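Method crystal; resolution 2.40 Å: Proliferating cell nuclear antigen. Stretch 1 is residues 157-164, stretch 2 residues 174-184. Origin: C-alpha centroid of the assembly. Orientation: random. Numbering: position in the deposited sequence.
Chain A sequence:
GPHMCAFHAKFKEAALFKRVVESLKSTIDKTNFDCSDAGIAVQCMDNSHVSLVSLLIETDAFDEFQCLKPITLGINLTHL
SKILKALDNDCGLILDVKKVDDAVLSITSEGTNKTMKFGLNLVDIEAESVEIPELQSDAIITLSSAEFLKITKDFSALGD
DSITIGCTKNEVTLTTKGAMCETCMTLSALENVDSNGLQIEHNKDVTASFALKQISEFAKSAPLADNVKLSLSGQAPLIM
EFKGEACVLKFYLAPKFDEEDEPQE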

# COMPACT_ATOMS: atom_id res chain seq x y z
N ALA A 157 -13.28 13.25 5.11
CA ALA A 157 -12.16 14.05 4.63
C ALA A 157 -12.53 15.51 4.45
O ALA A 157 -11.72 16.40 4.71
CB ALA A 157 -11.63 13.48 3.33
N LEU A 158 -13.76 15.76 4.00
CA LEU A 158 -14.17 17.10 3.61
C LEU A 158 -15.12 17.76 4.60
O LEU A 158 -15.39 18.96 4.50
CB LEU A 158 -14.86 17.03 2.25
CG LEU A 158 -14.04 16.45 1.10
CD1 LEU A 158 -14.93 16.11 -0.07
CD2 LEU A 158 -12.92 17.41 0.68
N GLY A 159 -15.63 16.99 5.55
CA GLY A 159 -16.62 17.51 6.47
C GLY A 159 -16.09 17.83 7.85
O GLY A 159 -14.89 17.74 8.10
N ASP A 160 -17.00 18.22 8.74
CA ASP A 160 -16.68 18.46 10.14
C ASP A 160 -17.14 17.29 11.01
O ASP A 160 -16.66 16.17 10.87
CB ASP A 160 -17.28 19.78 10.63
CG ASP A 160 -18.81 19.80 10.57
OD1 ASP A 160 -19.40 18.94 9.89
OD2 ASP A 160 -19.42 20.69 11.21
N ASP A 161 -18.09 17.56 11.91
CA ASP A 161 -18.50 16.57 12.90
C ASP A 161 -19.87 15.98 12.60
O ASP A 161 -20.23 14.94 13.15
CB ASP A 161 -18.52 17.21 14.30
N SER A 162 -20.63 16.63 11.73
CA SER A 162 -21.99 16.18 11.43
C SER A 162 -22.18 15.79 9.98
O SER A 162 -21.46 16.23 9.09
CB SER A 162 -23.01 17.26 11.81
N ILE A 163 -23.16 14.94 9.75
CA ILE A 163 -23.63 14.67 8.41
C ILE A 163 -25.14 14.77 8.43
O ILE A 163 -25.79 14.27 9.34
CB ILE A 163 -23.22 13.28 7.91
CG1 ILE A 163 -23.80 13.03 6.52
CG2 ILE A 163 -23.66 12.20 8.90
CD1 ILE A 163 -23.52 11.65 5.97
N THR A 164 -25.70 15.44 7.44
CA THR A 164 -27.14 15.56 7.37
C THR A 164 -27.69 14.67 6.28
O THR A 164 -27.16 14.61 5.18
CB THR A 164 -27.56 17.01 7.15
OG1 THR A 164 -27.27 17.76 8.33
CG2 THR A 164 -29.05 17.11 6.84
N LEU A 174 -27.46 14.24 1.12
CA LEU A 174 -26.46 14.04 2.16
C LEU A 174 -25.57 15.24 2.20
O LEU A 174 -24.94 15.59 1.21
CB LEU A 174 -25.63 12.79 1.88
CG LEU A 174 -26.43 11.50 1.74
CD1 LEU A 174 -26.46 11.07 0.29
CD2 LEU A 174 -25.84 10.42 2.59
N THR A 175 -25.51 15.87 3.37
CA THR A 175 -24.82 17.14 3.50
C THR A 175 -23.83 17.16 4.66
O THR A 175 -24.11 16.67 5.74
CB THR A 175 -25.85 18.26 3.67
OG1 THR A 175 -26.49 18.51 2.42
CG2 THR A 175 -25.18 19.54 4.14
N THR A 176 -22.65 17.71 4.39
CA THR A 176 -21.71 18.09 5.43
C THR A 176 -21.00 19.38 5.01
O THR A 176 -20.83 19.64 3.82
CB THR A 176 -20.69 16.96 5.75
OG1 THR A 176 -20.01 17.24 6.98
CG2 THR A 176 -19.67 16.81 4.64
N LYS A 177 -20.63 20.20 5.99
CA LYS A 177 -19.92 21.45 5.74
C LYS A 177 -18.67 21.48 6.60
O LYS A 177 -18.75 21.45 7.82
CB LYS A 177 -20.81 22.66 6.08
N GLY A 178 -17.50 21.53 5.96
CA GLY A 178 -16.24 21.60 6.66
C GLY A 178 -15.64 23.00 6.70
O GLY A 178 -16.29 23.98 6.34
N ALA A 179 -14.39 23.08 7.14
CA ALA A 179 -13.71 24.36 7.30
C ALA A 179 -13.45 25.02 5.96
O ALA A 179 -13.45 26.25 5.86
CB ALA A 179 -12.41 24.18 8.06
N MET A 180 -13.22 24.22 4.94
CA MET A 180 -12.87 24.77 3.64
C MET A 180 -13.83 24.35 2.55
O MET A 180 -13.63 24.66 1.37
CB MET A 180 -11.44 24.39 3.26
CG MET A 180 -11.11 22.91 3.41
SD MET A 180 -11.33 21.92 1.92
CE MET A 180 -10.59 20.38 2.47
N CYS A 181 -14.90 23.65 2.93
CA CYS A 181 -15.74 23.02 1.94
C CYS A 181 -17.16 22.84 2.45
O CYS A 181 -17.36 22.53 3.62
CB CYS A 181 -15.14 21.66 1.58
SG CYS A 181 -15.80 20.90 0.12
N GLU A 182 -18.14 23.06 1.58
CA GLU A 182 -19.50 22.63 1.84
C GLU A 182 -19.84 21.59 0.79
O GLU A 182 -19.69 21.83 -0.40
CB GLU A 182 -20.49 23.80 1.79
N THR A 183 -20.26 20.41 1.23
CA THR A 183 -20.47 19.30 0.32
C THR A 183 -21.91 18.83 0.31
O THR A 183 -22.59 18.87 1.32
CB THR A 183 -19.56 18.12 0.68
OG1 THR A 183 -18.21 18.56 0.77
CG2 THR A 183 -19.67 17.02 -0.36
N CYS A 184 -22.36 18.38 -0.86
CA CYS A 184 -23.72 17.92 -1.03
C CYS A 184 -23.78 16.83 -2.09
O CYS A 184 -23.51 17.09 -3.26
CB CYS A 184 -24.60 19.09 -1.45
SG CYS A 184 -26.35 18.66 -1.62
O HOH W 1 -17.47 19.65 3.00
O HOH W 2 -13.88 21.14 4.78
O HOH W 3 -21.70 19.49 9.08
O HOH W 4 -24.18 18.58 8.33

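Residues 174-184 form a strand, a short turn and a second strand, and stretch 1 packs against them with the end of a helix, a loop and a strand, burying 543 Å² in total. The strands 162-164 and 174-177 run roughly antiparallel, at 148° between their directions.

At the start of stretch 2, Leu174 is buried and meets Ile163 through one methyl, with Leu174 CD2 4.3 Å from Ile163 CD1; both branched aliphatic side chains suit this apolar site. Its backbone adds a CA-H...O contact, Leu174 CA lying 3.2 Å from Thr164 O.

Thr175 provides the most regular part of the pairing. Thr164 N donates to Thr175 O at 2.6 Å and Thr175 N returns a bond to Thr164 O at 2.8 Å, closing the two-bond ring of an antiparallel hydrogen-bonded pair. The N-H...O angles of 173° and 160° show both bonds to be nearly straight. The two threonine side chains share one face of the sheet, CB to CB 4.1 Å apart, and beta-branched residues such as these are well suited to extended backbone. Thr175 O also receives a CA-H...O contact from Ile163 CA at 3.4 Å and a hydrogen bond from water 4 at 3.2 Å.

At Thr176 the link passes from backbone to side chain. Its CA-to-CB bond points toward stretch 1, and with chi1 in the t well OG1 donates to Ser162 O at 2.8 Å. The same hydroxyl lies 3.4 Å from Gly159 CA, where a side chain could not be accommodated: an ideal CB on Gly159 would come within 2.4 Å of Thr176 OG1. Gly159, the first residue to leave helical geometry, therefore lets the chain pass close to the strand.

The CA-to-CB bond of Lys177 points away, the side chain is not modelled beyond CB, and what can be described here is its backbone. Water 3 donates to Asp160 OD1 at 2.5 Å and accepts a weak bond from Lys177 N at 3.3 Å. Asp160 OD1 also accepts from Ser162 N at 3.2 Å, which braces the loop from within.

Gly178 faces Gly159 with their CA atoms 4.1 Å apart. Its CA makes a CA-H...O contact with Leu158 O at 3.5 Å, and an ideal CB on Gly178 would clash with that oxygen at 2.3 Å. Two glycines thus permit the close approach at the turn.

Beyond the turn, the CA-to-CB bond of Met180 points sideways, but the flexible side chain brings CE to 4.2 Å from CD2 of the buried Leu158, an apolar contact at the helix end. Water 2 donates to Leu158 O at 2.7 Å and accepts from Met180 N at 3.2 Å.

The CA-to-CB bonds of Cys181 and Thr183 both point toward stretch 1, and both residues are buried. Cys181 CB lies 4.0 Å from Leu158 O, while Thr183 OG1 lies 4.0 Å from Leu158 CB; compact side chains suit positions this close to the helix end. Water 1 lies between the helix end and this strand, 2.7 Å from Leu158 O and in position to donate to it, and is hydrogen-bonded to Thr183 OG1 at 2.6 Å, giving the buried hydroxyl a polar partner.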